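Local coordinates for protein alkyl hydroperoxide reductase AhpD (Deinococcus radiodurans R1, PDB 6K40) that probably acts as an AhpD-like peroxidase in antioxidant defence, reducing hydrogen peroxide or organic hydroperoxides, at residues D23-H26 with E27-K31; N62-L66 with L67-E71; A83-V86 with S87-R91; E162-L165 with E166-V170. All blocks are in the same frame, centred on the assembly; numbering follows the deposited sequence.

Overall arrangement
Contact 3 is the most buried of the four: it ends helix 76-90 among valines and ties its few polar groups to neighbouring helices, with Arg-91 reaching the second subunit. Contacts 1, 2 and 4 are each partly buried, mixing apolar packing with polar bonds to neighbouring parts of the fold. Contact 1 caps the start of helix 27-40, and contact 2 closes the end of helix 54-69 with a pi-type turn and two waters, whereas contact 4 lies in unbroken helix. Contacts 2 and 4 touch, Tyr-63 OH lying 2.9 Å from Gln-169 OE1 and Leu-67 packing on Val-170. Contact 1 stands apart, its centre about 30 Å from that of contact 3.

Contact 1: D23-H26 with E27-K31; sequences DNAH and EGVKK
His-26 ends the loop and starts helix 27-40, its carbonyl O accepting the first regular i to i+4 bond from Lys-30 N at 3.0 Å. The imidazole supplies a second bond at this N-cap: ND1 accepts from Gly-28 N at 3.0 Å, with a nearly straight N-H...N angle of 166°. The donor lies at the ring edge, only 2° out of the ring plane, as suits the ring nitrogen's in-plane acceptor orbital. With CG anti to the backbone N (chi1 -164°), the ring is placed beside the first turn, ND1 facing Gly-28 N. On the far side of the ring NE2 is bonded to Glu-55, so helix 54-69 helps to fix its rotation. His-26 CB packs against Val-29 CG2 at 3.7 Å, and the same valine reaches Phe-57 of that helix. Around the turn, Lys-30 bends at its middle torsions and lays its methylenes along Ala-25, CD standing 3.9 Å from Ala-25 CB. The bend carries NZ to Glu-27 OE2, a salt bridge of 2.8 Å made on the syn side of the carboxylate, though tilted out of its plane. Glu-22 O is a second acceptor for the same ammonium group, which thus links the loop to the first turn. Because ND1 accepts a backbone N-H, the proton of a neutral ring would probably lie on NE2, where it can be given to Glu-55.

Contact 2: N62-L66 with L67-E71; sequences NYFNL and LVNKE
Phe-64 turns one ring face to Val-68, whose CG2 sits 3.9 Å from the ring centroid in a CH-pi contact, somewhat offset toward the rim. The ring also meets Trp-60 with their planes about 15° apart, and a glycerol, probably from crystallisation, lies near its side chain. Oblique to the Tyr-63 ring comes Leu-67 CD2, 4.1 Å from CZ; the two side chains run alongside one another toward helix 161-184, where the tyrosine hydroxyl is bonded to Gln-169. All this belongs to the last turns of helix 54-69, which closes in a wider pi-type turn. Its mark is Asn-65 O, gripped by two amides: Lys-70 N comes at 3.0 Å, almost straight out from the carbonyl, while Asn-69 N arrives more obliquely. The two asparagine amides add a side-chain bond to this pair. Asn-69 ND2 donates to Asn-65 OD1 at 2.9 Å, the acceptor lying in the plane of the Asn-69 amide, whereas the donor is tilted 30° from the plane of the Asn-65 carbonyl. The amide planes are 66° apart, and the side chains cross at about a right angle. Lys-70 folds back across the turn, bent at its two middle torsions, and brings CD within 3.6 Å of Leu-66 CA. At its tip, NZ donates to a water that donates in turn to Asn-62 O. A second water spans the turn, donating to Leu-66 O at 2.8 Å and to Glu-71 O at 2.6 Å.

Contact 3: A83-V86 with S87-R91; sequences AVVV and SGLNR
Ser-87 begins its reach at CB, which rests 3.3 Å from Ala-83 O, and ends at OG, which donates to that same carbonyl oxygen at 2.8 Å. Placing OG beside its own backbone N (chi1 -59°) turns the hydroxyl back along helix 76-90 toward the preceding turn. Ala-83 O therefore holds two donors, Ser-87 N at 2.9 Å and the hydroxyl, which approach from opposite faces of the carbonyl plane. The serine oxygen in turn receives Asn-178 ND2 from helix 161-184. Next to it, Val-86 and Asn-90 lie side by side and point the same way, with Val-86 CG1 3.5 Å from Asn-90 ND2. That amide nitrogen is bonded outward to Asn-178 and Asn-175, so the helix is joined to helix 161-184 by both asparagine and serine. On another flank Leu-89 CG covers Val-85 O at 3.4 Å, and its CD1 touches Val-85 CG1 at 4.1 Å. The helix ends in a Schellman motif with Arg-91, at positive phi, as the C-prime residue; Cys-92 N returns to Ser-87 O and Arg-91 N makes a weak bond to Gly-88 O. This turn leads directly into the Cys-92 to Cys-95 CXXC sequence, the pattern of the redox cysteines in AhpD relatives. The arginine side chain reaches the second subunit, where Val-118 O accepts from NE. The buried serine hydroxyl and the Asn-90 amide nitrogen are thus bonded within the helix bundle, while the Arg-91 charge is probably balanced, at least in part, by a salt bridge to Glu-137 of the second subunit.

Contact 4: E162-L165 with E166-V170; sequences EAIL and EAVQV
Gln-169 has an unusual first torsion (chi1 -99°), off the staggered positions, and an extended chain beyond CG; together these carry its amide back over Leu-165. There NE2 makes a weak hydrogen bond of 3.3 Å to Leu-165 O, which also accepts the regular helical bond from Gln-169 N at 2.9 Å. The leucine side chain crosses the glutamine obliquely, its CG 3.7 Å from NE2. OE1, at the other end of this amide, has Tyr-63 as its partner, which is consistent with the modelled amide orientation. Further round helix 161-184, Val-168 CG2 packs tightly against the Ile-164 carbonyl, 3.2 Å from O, and meets Ile-164 CG2 at 4.3 Å. Glu-166 takes a different course. Its CB lies 3.5 Å from Glu-162 O, but the extended chain leads outward, where OE2 receives Gly-73 N and OE1 receives Leu-74 N from the loop before helix 76-90. Ala-167 faces the same region, touching Leu-74 and Leu-82. The regular i to i+4 ladder runs on through both segments, and two polar side chains tie it to its surroundings: Gln-169, only weakly linked to Leu-165 O, joins helix 54-69, while the Glu-166 carboxylate, whose negative charge two backbone N-H groups probably help to stabilise, holds the loop.

Contact 1: D23-H26 with E27-K31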
loop_
_atom_site.group_PDB
_atom_site.type_symbol
_atom_site.label_atom_id
_atom_site.label_comp_id
_atom_site.label_asym_id
_atom_site.label_seq_id
_atom_site.Cartn_x
_atom_site.Cartn_y
_atom_site.Cartn_z
ATOM N N ASP A 23 -29.920 19.630 -0.027
ATOM C CA ASP A 23 -31.342 19.863 0.092
ATOM C C ASP A 23 -32.001 18.792 0.938
ATOM O O ASP A 23 -32.849 19.091 1.780
ATOM C CB ASP A 23 -31.954 19.917 -1.304
ATOM C CG ASP A 23 -31.776 21.272 -1.966
ATOM O OD1 ASP A 23 -31.339 21.314 -3.137
ATOM O OD2 ASP A 23 -32.087 22.306 -1.332
ATOM N N ASN A 24 -31.611 17.541 0.740
ATOM C CA ASN A 24 -32.268 16.417 1.386
ATOM C C ASN A 24 -31.470 15.828 2.540
ATOM O O ASN A 24 -31.912 14.844 3.138
ATOM C CB ASN A 24 -32.585 15.332 0.349
ATOM C CG ASN A 24 -31.362 14.897 -0.440
ATOM O OD1 ASN A 24 -30.230 14.998 0.035
ATOM N ND2 ASN A 24 -31.588 14.403 -1.653
ATOM N N ALA A 25 -30.308 16.387 2.861
ATOM C CA ALA A 25 -29.487 15.814 3.917
ATOM C C ALA A 25 -30.102 16.091 5.283
ATOM O O ALA A 25 -30.812 17.080 5.482
ATOM C CB ALA A 25 -28.063 16.366 3.870
ATOM N N HIS A 26 -29.845 15.181 6.218
ATOM C CA HIS A 26 -30.168 15.423 7.615
ATOM C C HIS A 26 -29.480 16.707 8.070
ATOM O O HIS A 26 -28.375 17.028 7.626
ATOM C CB HIS A 26 -29.697 14.225 8.444
ATOM C CG HIS A 26 -30.280 14.146 9.819
ATOM N ND1 HIS A 26 -29.961 15.041 10.818
ATOM C CD2 HIS A 26 -31.123 13.246 10.377
ATOM C CE1 HIS A 26 -30.604 14.712 11.923
ATOM N NE2 HIS A 26 -31.315 13.625 11.683
ATOM N N GLU A 27 -30.122 17.446 8.978
ATOM C CA GLU A 27 -29.541 18.730 9.369
ATOM C C GLU A 27 -28.356 18.576 10.318
ATOM O O GLU A 27 -27.535 19.500 10.430
ATOM C CB GLU A 27 -30.609 19.620 10.008
ATOM C CG GLU A 27 -31.775 19.967 9.085
ATOM C CD GLU A 27 -31.384 20.876 7.929
ATOM O OE1 GLU A 27 -30.405 21.641 8.068
ATOM O OE2 GLU A 27 -32.069 20.836 6.884
ATOM N N GLY A 28 -28.155 17.389 10.880
ATOM C CA GLY A 28 -27.007 17.180 11.737
ATOM C C GLY A 28 -25.854 16.743 10.866
ATOM O O GLY A 28 -24.691 17.054 11.146
ATOM N N VAL A 29 -26.185 16.077 9.759
ATOM C CA VAL A 29 -25.184 15.813 8.732
ATOM C C VAL A 29 -24.664 17.127 8.160
ATOM O O VAL A 29 -23.459 17.294 7.948
ATOM C CB VAL A 29 -25.764 14.905 7.633
ATOM C CG1 VAL A 29 -24.784 14.779 6.486
ATOM C CG2 VAL A 29 -26.099 13.538 8.203
ATOM N N LYS A 30 -25.562 18.082 7.905
ATOM C CA LYS A 30 -25.124 19.381 7.397
ATOM C C LYS A 30 -24.313 20.142 8.441
ATOM O O LYS A 30 -23.338 20.828 8.099
ATOM C CB LYS A 30 -26.331 20.201 6.941
ATOM C CG LYS A 30 -26.903 19.760 5.605
ATOM C CD LYS A 30 -28.415 19.886 5.576
ATOM C CE LYS A 30 -28.851 21.232 5.026
ATOM N NZ LYS A 30 -30.313 21.258 4.743
ATOM N N LYS A 31 -24.678 20.021 9.721
ATOM C CA LYS A 31 -23.882 20.687 10.747
ATOM C C LYS A 31 -22.484 20.080 10.832
ATOM O O LYS A 31 -21.490 20.803 10.990
ATOM C CB LYS A 31 -24.589 20.601 12.102
ATOM C CG LYS A 31 -23.843 21.300 13.227
ATOM C CD LYS A 31 -24.643 21.294 14.524
ATOM C CE LYS A 31 -24.472 19.984 15.280
ATOM N NZ LYS A 31 -25.449 18.949 14.842
#

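Contact 2: N62-L66 with L67-E71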
loop_
_atom_site.group_PDB
_atom_site.type_symbol
_atom_site.label_atom_id
_atom_site.label_comp_id
_atom_site.label_asym_id
_atom_site.label_seq_id
_atom_site.Cartn_x
_atom_site.Cartn_y
_atom_site.Cartn_z
ATOM N N ASN A 62 -20.348 9.344 16.046
ATOM C CA ASN A 62 -20.132 9.514 17.478
ATOM C C ASN A 62 -19.181 8.444 18.011
ATOM O O ASN A 62 -18.134 8.755 18.602
ATOM C CB ASN A 62 -21.481 9.473 18.198
ATOM C CG ASN A 62 -21.355 9.641 19.689
ATOM O OD1 ASN A 62 -21.046 10.726 20.183
ATOM N ND2 ASN A 62 -21.613 8.566 20.424
ATOM N N TYR A 63 -19.503 7.173 17.749
ATOM C CA TYR A 63 -18.660 6.090 18.256
ATOM C C TYR A 63 -17.257 6.135 17.650
ATOM O O TYR A 63 -16.255 6.062 18.374
ATOM C CB TYR A 63 -19.316 4.736 17.989
ATOM C CG TYR A 63 -18.453 3.557 18.396
ATOM C CD1 TYR A 63 -17.728 3.577 19.583
ATOM C CD2 TYR A 63 -18.363 2.424 17.597
ATOM C CE1 TYR A 63 -16.936 2.508 19.958
ATOM C CE2 TYR A 63 -17.577 1.348 17.971
ATOM C CZ TYR A 63 -16.866 1.396 19.149
ATOM O OH TYR A 63 -16.085 0.326 19.515
ATOM N N PHE A 64 -17.169 6.246 16.322
ATOM C CA PHE A 64 -15.881 6.194 15.634
ATOM C C PHE A 64 -14.980 7.344 16.059
ATOM O O PHE A 64 -13.786 7.154 16.312
ATOM C CB PHE A 64 -16.104 6.212 14.119
ATOM C CG PHE A 64 -14.836 6.170 13.315
ATOM C CD1 PHE A 64 -14.262 4.957 12.966
ATOM C CD2 PHE A 64 -14.216 7.342 12.902
ATOM C CE1 PHE A 64 -13.097 4.913 12.228
ATOM C CE2 PHE A 64 -13.048 7.305 12.165
ATOM C CZ PHE A 64 -12.489 6.090 11.828
ATOM N N ASN A 65 -15.534 8.555 16.118
ATOM C CA ASN A 65 -14.769 9.716 16.545
ATOM C C ASN A 65 -14.264 9.544 17.968
ATOM O O ASN A 65 -13.097 9.837 18.254
ATOM C CB ASN A 65 -15.637 10.968 16.429
ATOM C CG ASN A 65 -14.828 12.244 16.459
ATOM O OD1 ASN A 65 -13.618 12.232 16.244
ATOM N ND2 ASN A 65 -15.496 13.359 16.729
ATOM N N LEU A 66 -15.120 9.054 18.877
ATOM C CA LEU A 66 -14.657 8.845 20.246
ATOM C C LEU A 66 -13.535 7.813 20.301
ATOM O O LEU A 66 -12.555 7.988 21.036
ATOM C CB LEU A 66 -15.818 8.422 21.141
ATOM C CG LEU A 66 -15.430 8.148 22.595
ATOM C CD1 LEU A 66 -14.953 9.424 23.270
ATOM C CD2 LEU A 66 -16.594 7.531 23.360
ATOM N N LEU A 67 -13.647 6.745 19.511
ATOM C CA LEU A 67 -12.696 5.643 19.615
ATOM C C LEU A 67 -11.354 5.967 18.968
ATOM O O LEU A 67 -10.299 5.648 19.531
ATOM C CB LEU A 67 -13.288 4.386 18.981
ATOM C CG LEU A 67 -12.395 3.147 18.983
ATOM C CD1 LEU A 67 -12.243 2.611 20.398
ATOM C CD2 LEU A 67 -12.956 2.083 18.051
ATOM N N VAL A 68 -11.364 6.601 17.801
ATOM C CA VAL A 68 -10.173 6.715 16.970
ATOM C C VAL A 68 -9.488 8.068 17.128
ATOM O O VAL A 68 -8.258 8.137 17.183
ATOM C CB VAL A 68 -10.546 6.449 15.494
ATOM C CG1 VAL A 68 -9.350 6.684 14.582
ATOM C CG2 VAL A 68 -11.081 5.035 15.337
ATOM N N ASN A 69 -10.255 9.152 17.215
ATOM C CA ASN A 69 -9.684 10.494 17.182
ATOM C C ASN A 69 -9.537 11.133 18.556
ATOM O O ASN A 69 -8.503 11.748 18.835
ATOM C CB ASN A 69 -10.537 11.405 16.295
ATOM C CG ASN A 69 -10.661 10.885 14.882
ATOM O OD1 ASN A 69 -9.714 10.328 14.326
ATOM N ND2 ASN A 69 -11.834 11.062 14.288
ATOM N N LYS A 70 -10.545 11.016 19.415
ATOM C CA LYS A 70 -10.518 11.696 20.700
ATOM C C LYS A 70 -9.555 10.995 21.657
ATOM O O LYS A 70 -8.970 9.954 21.349
ATOM C CB LYS A 70 -11.925 11.778 21.284
ATOM C CG LYS A 70 -12.796 12.834 20.620
ATOM C CD LYS A 70 -14.252 12.419 20.608
ATOM C CE LYS A 70 -15.146 13.532 21.118
ATOM N NZ LYS A 70 -16.404 12.996 21.711
ATOM N N GLU A 71 -9.403 11.579 22.842
ATOM C CA GLU A 71 -8.411 11.107 23.797
ATOM C C GLU A 71 -8.821 9.757 24.371
ATOM O O GLU A 71 -10.002 9.501 24.620
ATOM C CB GLU A 71 -8.251 12.137 24.916
ATOM C CG GLU A 71 -7.268 11.766 26.007
ATOM C CD GLU A 71 -7.070 12.898 26.997
ATOM O OE1 GLU A 71 -7.016 12.626 28.217
ATOM O OE2 GLU A 71 -6.972 14.063 26.553
HETATM O O HOH W 1 -17.756 11.161 19.912
HETATM O O HOH W 2 -11.338 7.545 23.543
#

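Contact 3: A83-V86 with S87-R91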
loop_
_atom_site.group_PDB
_atom_site.type_symbol
_atom_site.label_atom_id
_atom_site.label_comp_id
_atom_site.label_asym_id
_atom_site.label_seq_id
_atom_site.Cartn_x
_atom_site.Cartn_y
_atom_site.Cartn_z
ATOM N N ALA A 83 -4.812 1.315 12.176
ATOM C CA ALA A 83 -5.683 1.609 11.041
ATOM C C ALA A 83 -4.988 1.322 9.718
ATOM O O ALA A 83 -5.573 0.718 8.812
ATOM C CB ALA A 83 -6.123 3.069 11.097
ATOM N N VAL A 84 -3.739 1.768 9.588
ATOM C CA VAL A 84 -2.999 1.605 8.344
ATOM C C VAL A 84 -2.737 0.131 8.068
ATOM O O VAL A 84 -2.912 -0.340 6.936
ATOM C CB VAL A 84 -1.696 2.424 8.404
ATOM C CG1 VAL A 84 -0.720 1.961 7.344
ATOM C CG2 VAL A 84 -1.998 3.910 8.248
ATOM N N VAL A 85 -2.342 -0.629 9.096
ATOM C CA VAL A 85 -2.088 -2.055 8.892
ATOM C C VAL A 85 -3.359 -2.758 8.426
ATOM O O VAL A 85 -3.355 -3.505 7.435
ATOM C CB VAL A 85 -1.532 -2.696 10.176
ATOM C CG1 VAL A 85 -1.579 -4.217 10.074
ATOM C CG2 VAL A 85 -0.113 -2.220 10.431
ATOM N N VAL A 86 -4.472 -2.506 9.119
ATOM C CA VAL A 86 -5.721 -3.189 8.792
ATOM C C VAL A 86 -6.198 -2.801 7.399
ATOM O O VAL A 86 -6.638 -3.656 6.616
ATOM C CB VAL A 86 -6.787 -2.886 9.861
ATOM C CG1 VAL A 86 -8.123 -3.511 9.478
ATOM C CG2 VAL A 86 -6.324 -3.392 11.220
ATOM N N SER A 87 -6.119 -1.511 7.062
ATOM C CA SER A 87 -6.596 -1.061 5.763
ATOM C C SER A 87 -5.737 -1.605 4.629
ATOM O O SER A 87 -6.260 -1.905 3.550
ATOM C CB SER A 87 -6.622 0.467 5.743
ATOM O OG SER A 87 -7.472 0.949 6.768
ATOM N N GLY A 88 -4.429 -1.752 4.852
ATOM C CA GLY A 88 -3.598 -2.407 3.859
ATOM C C GLY A 88 -3.950 -3.871 3.688
ATOM O O GLY A 88 -3.968 -4.386 2.567
ATOM N N LEU A 89 -4.250 -4.556 4.793
ATOM C CA LEU A 89 -4.602 -5.970 4.708
ATOM C C LEU A 89 -5.915 -6.175 3.960
ATOM O O LEU A 89 -6.019 -7.056 3.099
ATOM C CB LEU A 89 -4.688 -6.571 6.108
ATOM C CG LEU A 89 -3.341 -6.804 6.778
ATOM C CD1 LEU A 89 -3.551 -7.300 8.194
ATOM C CD2 LEU A 89 -2.513 -7.789 5.960
ATOM N N ASN A 90 -6.933 -5.374 4.278
ATOM C CA ASN A 90 -8.218 -5.491 3.601
ATOM C C ASN A 90 -8.236 -4.796 2.249
ATOM O O ASN A 90 -9.213 -4.946 1.504
ATOM C CB ASN A 90 -9.333 -4.934 4.488
ATOM C CG ASN A 90 -9.606 -5.812 5.696
ATOM O OD1 ASN A 90 -9.640 -7.036 5.590
ATOM N ND2 ASN A 90 -9.797 -5.186 6.854
ATOM N N ARG A 91 -7.181 -4.052 1.916
ATOM C CA ARG A 91 -7.062 -3.371 0.627
ATOM C C ARG A 91 -8.202 -2.380 0.413
ATOM O O ARG A 91 -8.904 -2.411 -0.600
ATOM C CB ARG A 91 -6.978 -4.379 -0.525
ATOM C CG ARG A 91 -5.730 -5.238 -0.470
ATOM C CD ARG A 91 -5.756 -6.337 -1.506
ATOM N NE ARG A 91 -5.655 -5.811 -2.862
ATOM C CZ ARG A 91 -5.964 -6.507 -3.951
ATOM N NH1 ARG A 91 -6.393 -7.759 -3.838
ATOM N NH2 ARG A 91 -5.844 -5.955 -5.152
#

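Contact 4: E162-L165 with E166-V170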
loop_
_atom_site.group_PDB
_atom_site.type_symbol
_atom_site.label_atom_id
_atom_site.label_comp_id
_atom_site.label_asym_id
_atom_site.label_seq_id
_atom_site.Cartn_x
_atom_site.Cartn_y
_atom_site.Cartn_z
ATOM N N GLU A 162 -7.381 -1.774 29.669
ATOM C CA GLU A 162 -8.149 -0.741 28.979
ATOM C C GLU A 162 -7.549 -0.435 27.611
ATOM O O GLU A 162 -8.277 -0.301 26.618
ATOM C CB GLU A 162 -8.219 0.517 29.846
ATOM C CG GLU A 162 -9.118 0.378 31.076
ATOM C CD GLU A 162 -8.442 -0.341 32.237
ATOM O OE1 GLU A 162 -7.200 -0.485 32.215
ATOM O OE2 GLU A 162 -9.152 -0.764 33.174
ATOM N N ALA A 163 -6.220 -0.330 27.536
ATOM C CA ALA A 163 -5.568 -0.096 26.253
ATOM C C ALA A 163 -5.746 -1.285 25.317
ATOM O O ALA A 163 -5.883 -1.110 24.102
ATOM C CB ALA A 163 -4.085 0.207 26.463
ATOM N N ILE A 164 -5.750 -2.503 25.861
ATOM C CA ILE A 164 -5.963 -3.681 25.026
ATOM C C ILE A 164 -7.378 -3.687 24.459
ATOM O O ILE A 164 -7.587 -3.982 23.277
ATOM C CB ILE A 164 -5.662 -4.960 25.829
ATOM C CG1 ILE A 164 -4.155 -5.093 26.069
ATOM C CG2 ILE A 164 -6.208 -6.184 25.111
ATOM C CD1 ILE A 164 -3.769 -6.285 26.924
ATOM N N LEU A 165 -8.370 -3.363 25.292
ATOM C CA LEU A 165 -9.742 -3.255 24.811
ATOM C C LEU A 165 -9.860 -2.185 23.734
ATOM O O LEU A 165 -10.529 -2.388 22.714
ATOM C CB LEU A 165 -10.682 -2.959 25.980
ATOM C CG LEU A 165 -12.147 -2.630 25.682
ATOM C CD1 LEU A 165 -12.778 -3.687 24.788
ATOM C CD2 LEU A 165 -12.935 -2.483 26.979
ATOM N N GLU A 166 -9.191 -1.044 23.934
ATOM C CA GLU A 166 -9.223 0.018 22.932
ATOM C C GLU A 166 -8.591 -0.436 21.620
ATOM O O GLU A 166 -9.120 -0.155 20.540
ATOM C CB GLU A 166 -8.511 1.259 23.469
ATOM C CG GLU A 166 -8.647 2.494 22.586
ATOM C CD GLU A 166 -8.278 3.778 23.312
ATOM O OE1 GLU A 166 -7.418 4.529 22.802
ATOM O OE2 GLU A 166 -8.848 4.036 24.397
ATOM N N ALA A 167 -7.459 -1.142 21.694
ATOM C CA ALA A 167 -6.789 -1.604 20.482
ATOM C C ALA A 167 -7.635 -2.630 19.739
ATOM O O ALA A 167 -7.723 -2.596 18.504
ATOM C CB ALA A 167 -5.420 -2.188 20.827
ATOM N N VAL A 168 -8.245 -3.562 20.474
ATOM C CA VAL A 168 -9.134 -4.536 19.851
ATOM C C VAL A 168 -10.293 -3.825 19.167
ATOM O O VAL A 168 -10.661 -4.151 18.028
ATOM C CB VAL A 168 -9.627 -5.555 20.897
ATOM C CG1 VAL A 168 -10.698 -6.450 20.306
ATOM C CG2 VAL A 168 -8.470 -6.385 21.412
ATOM N N GLN A 169 -10.876 -2.832 19.845
ATOM C CA GLN A 169 -11.956 -2.054 19.253
ATOM C C GLN A 169 -11.506 -1.361 17.975
ATOM O O GLN A 169 -12.246 -1.331 16.991
ATOM C CB GLN A 169 -12.466 -1.022 20.256
ATOM C CG GLN A 169 -13.719 -1.431 20.995
ATOM C CD GLN A 169 -14.040 -0.484 22.125
ATOM O OE1 GLN A 169 -15.160 0.012 22.233
ATOM N NE2 GLN A 169 -13.056 -0.222 22.977
ATOM N N VAL A 170 -10.299 -0.798 17.970
ATOM C CA VAL A 170 -9.827 -0.077 16.789
ATOM C C VAL A 170 -9.623 -1.036 15.618
ATOM O O VAL A 170 -10.036 -0.758 14.484
ATOM C CB VAL A 170 -8.547 0.709 17.120
ATOM C CG1 VAL A 170 -7.882 1.218 15.846
ATOM C CG2 VAL A 170 -8.874 1.863 18.056
#